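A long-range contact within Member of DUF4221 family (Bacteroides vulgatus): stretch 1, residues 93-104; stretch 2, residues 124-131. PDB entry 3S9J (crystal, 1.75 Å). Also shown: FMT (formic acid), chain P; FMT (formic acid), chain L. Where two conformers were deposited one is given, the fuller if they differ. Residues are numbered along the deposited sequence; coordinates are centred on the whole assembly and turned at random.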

# COMPACT_ATOMS: atom_id res chain seq x y z
N ILE A 93 -5.93 -5.38 16.49
CA ILE A 93 -5.15 -4.61 15.52
C ILE A 93 -3.70 -5.07 15.61
O ILE A 93 -3.17 -5.24 16.70
CB ILE A 93 -5.25 -3.09 15.83
CG1 ILE A 93 -6.65 -2.55 15.48
CG2 ILE A 93 -4.14 -2.27 15.04
CD1 ILE A 93 -7.00 -1.19 16.18
N LEU A 94 -3.08 -5.25 14.45
CA LEU A 94 -1.67 -5.60 14.39
C LEU A 94 -0.88 -4.34 13.99
O LEU A 94 -1.28 -3.60 13.10
CB LEU A 94 -1.45 -6.73 13.40
CG LEU A 94 -1.87 -8.12 13.93
CD1 LEU A 94 -1.89 -9.16 12.80
CD2 LEU A 94 -0.93 -8.53 15.07
N VAL A 95 0.24 -4.12 14.68
CA VAL A 95 1.06 -2.95 14.38
C VAL A 95 2.50 -3.38 14.13
O VAL A 95 3.02 -4.30 14.75
CB VAL A 95 1.02 -1.83 15.47
CG1 VAL A 95 -0.46 -1.39 15.78
CG2 VAL A 95 1.76 -2.26 16.75
N ALA A 96 3.11 -2.70 13.17
CA ALA A 96 4.49 -2.96 12.75
C ALA A 96 5.40 -1.93 13.40
O ALA A 96 5.13 -0.72 13.37
CB ALA A 96 4.64 -2.88 11.23
N GLN A 97 6.50 -2.41 14.00
CA GLN A 97 7.49 -1.54 14.62
C GLN A 97 8.85 -1.90 14.04
O GLN A 97 9.71 -2.53 14.70
CB GLN A 97 7.44 -1.65 16.14
CG GLN A 97 6.06 -1.47 16.76
CD GLN A 97 6.11 -1.33 18.22
OE1 GLN A 97 6.60 -0.33 18.74
NE2 GLN A 97 5.62 -2.34 18.94
N ASN A 98 9.02 -1.53 12.78
CA ASN A 98 10.26 -1.80 12.05
C ASN A 98 11.55 -1.54 12.83
O ASN A 98 12.44 -2.40 12.85
CB ASN A 98 10.28 -1.02 10.77
CG ASN A 98 11.55 -1.25 9.95
OD1 ASN A 98 11.65 -2.24 9.26
ND2 ASN A 98 12.49 -0.31 10.00
N ASN A 99 11.68 -0.36 13.45
CA ASN A 99 12.96 0.07 13.96
C ASN A 99 13.44 -0.78 15.13
O ASN A 99 14.61 -0.77 15.44
CB ASN A 99 12.93 1.54 14.36
CG ASN A 99 12.84 2.47 13.17
OD1 ASN A 99 12.91 2.06 12.01
ND2 ASN A 99 12.66 3.78 13.47
N ILE A 100 12.53 -1.53 15.76
CA ILE A 100 12.87 -2.40 16.86
C ILE A 100 12.57 -3.90 16.56
O ILE A 100 12.53 -4.71 17.48
CB ILE A 100 12.20 -1.96 18.21
CG1 ILE A 100 10.67 -1.96 18.10
CG2 ILE A 100 12.74 -0.58 18.69
CD1 ILE A 100 9.98 -1.92 19.46
N SER A 101 12.38 -4.23 15.29
CA SER A 101 12.15 -5.60 14.85
C SER A 101 10.97 -6.26 15.59
O SER A 101 11.08 -7.40 16.04
CB SER A 101 13.44 -6.40 15.03
OG SER A 101 14.40 -5.96 14.06
N ARG A 102 9.86 -5.54 15.72
CA ARG A 102 8.75 -6.03 16.54
C ARG A 102 7.42 -5.86 15.82
O ARG A 102 7.17 -4.81 15.22
CB ARG A 102 8.70 -5.30 17.89
CG ARG A 102 7.60 -5.76 18.85
CD ARG A 102 7.59 -4.95 20.15
NE ARG A 102 8.80 -5.18 20.91
CZ ARG A 102 9.20 -4.49 21.99
NH1 ARG A 102 8.49 -3.50 22.51
NH2 ARG A 102 10.35 -4.81 22.56
N LEU A 103 6.60 -6.91 15.87
CA LEU A 103 5.19 -6.84 15.55
C LEU A 103 4.42 -6.89 16.87
O LEU A 103 4.82 -7.61 17.79
CB LEU A 103 4.83 -8.04 14.67
CG LEU A 103 3.40 -8.27 14.24
CD1 LEU A 103 3.04 -7.33 13.12
CD2 LEU A 103 3.29 -9.70 13.78
N SER A 104 3.32 -6.15 16.99
CA SER A 104 2.52 -6.19 18.23
C SER A 104 1.02 -6.26 17.92
O SER A 104 0.57 -5.70 16.92
CB SER A 104 2.77 -4.98 19.12
OG SER A 104 4.13 -4.81 19.49
N ARG A 124 18.58 -12.16 11.55
CA ARG A 124 18.97 -10.88 10.94
C ARG A 124 17.81 -9.89 10.92
O ARG A 124 16.63 -10.26 10.86
CB ARG A 124 19.46 -11.10 9.51
CG ARG A 124 20.85 -11.72 9.42
CD ARG A 124 21.39 -11.53 8.01
NE ARG A 124 20.80 -12.48 7.07
CZ ARG A 124 20.78 -12.31 5.75
NH1 ARG A 124 21.31 -11.21 5.22
NH2 ARG A 124 20.22 -13.23 4.97
N PHE A 125 18.16 -8.60 10.96
CA PHE A 125 17.18 -7.56 10.78
C PHE A 125 16.56 -7.71 9.41
O PHE A 125 17.26 -7.93 8.42
CB PHE A 125 17.83 -6.17 10.88
CG PHE A 125 16.87 -5.06 10.55
CD1 PHE A 125 16.04 -4.54 11.53
CD2 PHE A 125 16.78 -4.59 9.26
CE1 PHE A 125 15.12 -3.53 11.21
CE2 PHE A 125 15.86 -3.58 8.94
CZ PHE A 125 15.03 -3.07 9.93
N THR A 126 15.23 -7.56 9.34
CA THR A 126 14.53 -7.52 8.05
C THR A 126 13.43 -6.45 8.15
O THR A 126 12.74 -6.36 9.17
CB THR A 126 13.94 -8.93 7.65
OG1 THR A 126 13.24 -8.82 6.42
CG2 THR A 126 13.02 -9.49 8.70
N PRO A 127 13.29 -5.60 7.11
CA PRO A 127 12.25 -4.55 7.21
C PRO A 127 10.85 -5.12 7.44
O PRO A 127 10.45 -6.05 6.76
CB PRO A 127 12.35 -3.80 5.88
CG PRO A 127 13.83 -3.94 5.52
CD PRO A 127 14.22 -5.34 5.98
N LEU A 128 10.15 -4.54 8.41
CA LEU A 128 8.77 -4.94 8.77
C LEU A 128 7.84 -3.80 8.44
O LEU A 128 7.96 -2.72 9.03
CB LEU A 128 8.65 -5.16 10.27
CG LEU A 128 9.54 -6.22 10.85
CD1 LEU A 128 9.29 -6.29 12.36
CD2 LEU A 128 9.24 -7.53 10.13
N SER A 129 6.93 -4.02 7.51
CA SER A 129 5.99 -2.98 7.18
C SER A 129 4.72 -3.53 6.57
O SER A 129 4.71 -4.60 5.96
CB SER A 129 6.63 -1.97 6.18
OG SER A 129 5.73 -0.90 5.90
N PHE A 130 3.67 -2.77 6.79
CA PHE A 130 2.43 -2.85 6.02
C PHE A 130 1.81 -1.45 6.09
O PHE A 130 2.16 -0.63 6.97
CB PHE A 130 1.47 -3.97 6.48
CG PHE A 130 1.40 -4.20 7.97
CD1 PHE A 130 0.63 -3.39 8.79
CD2 PHE A 130 2.03 -5.31 8.55
CE1 PHE A 130 0.58 -3.64 10.16
CE2 PHE A 130 1.96 -5.54 9.92
CZ PHE A 130 1.22 -4.72 10.71
N GLY A 131 0.96 -1.14 5.13
CA GLY A 131 0.43 0.22 5.00
C GLY A 131 -0.26 0.42 3.68
O GLY A 131 -0.49 -0.53 2.93
C FMT P . 11.83 4.84 16.89
O1 FMT P . 12.84 4.17 16.59
O2 FMT P . 11.63 5.33 18.02
C FMT L . 18.15 -15.55 6.94
O1 FMT L . 17.39 -16.38 7.50
O2 FMT L . 18.71 -14.59 7.51
O HOH W 1 7.21 -0.56 10.82
O HOH W 2 12.19 -4.95 11.49
O HOH W 3 13.65 -7.17 11.88

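Stretch 1 folds back on itself as a hairpin: strand 93-97 rises into a short 3-10 turn at Asn 98 and Asn 99, and the chain returns as a strand from Arg 102. Paired backbone hydrogen bonds tie the two arms together, Val 95 N to Ser 104 O (2.8 Å) and Ser 104 N to Val 95 O (2.9 Å), then Gln 97 N to Arg 102 O (2.8 Å) and Arg 102 N to Gln 97 O (3.2 Å). The turn is closed by Ser 101 N, which donates to Asn 98 O at 3.1 Å. Stretch 2 has no regular secondary structure and runs along the hairpin in the opposite sense to strand 93-97, so that Phe 125 lies by Ser 101, Leu 128 by Asn 98 and Ser 129 by Ala 96. The CA atoms of Asn 98 and Leu 128 come within 4.8 Å, but no direct backbone-to-backbone hydrogen bond joins the stretches.

The one direct hydrogen bond between them uses a side chain: Leu 128 N donates to Asn 98 OD1 at 2.9 Å, with a nearly straight angle of 159°. The t rotamer of Asn 98 carries its amide to the backbone of stretch 2, and its other end is also engaged, Asn 98 ND2 donating to Asn 99 OD1 at 3.1 Å. Water extends this link. Water 1 accepts from Asn 98 N (2.8 Å) and donates to Leu 128 O (2.9 Å), so both backbone polar groups of Leu 128 are tied to Asn 98, one directly and one through solvent. Water 2 lies within hydrogen-bonding distance of Asn 98 O (2.9 Å) and Thr 126 O (2.8 Å), while water 3 accepts from Thr 126 N (3.0 Å) and sits 2.6 Å from Ser 101 OG in a second hydrogen bond. Ordered waters thus bridge the stretches: water 1 spans Asn 98 N and Leu 128 O, which are 4.1 Å apart, water 2 lies between two carbonyl oxygens that cannot bond to each other, and water 3 links a backbone N to a serine hydroxyl.

Leu 128 points toward the hairpin and gives up the most surface of any residue here, 100 Å². Its CD1 rests against the backbone of the returning arm, 3.6 Å from Ser 101 C and 3.5 Å from Arg 102 N, an apolar methyl packed on main chain.

Farther down the hairpin, Phe 130 makes the main apolar contact between side chains. Ala 96 CB lies over one face of its ring, 4.1 Å from the centroid and 20° off the normal, a CH-pi contact that the small methyl makes at close range. At the ring edge, Leu 103 CD1 approaches Phe 130 CE2 to 3.8 Å, and Leu 94 O lies 3.5 Å from Phe 130 CE1, where the carbonyl oxygen meets the slightly positive ring rim.

Phe 125 repeats that edge chemistry at the turn, its CE1 standing 3.3 Å from Asn 98 O. Ser 101 OG is equally near, 3.3 Å from Phe 125 CD1.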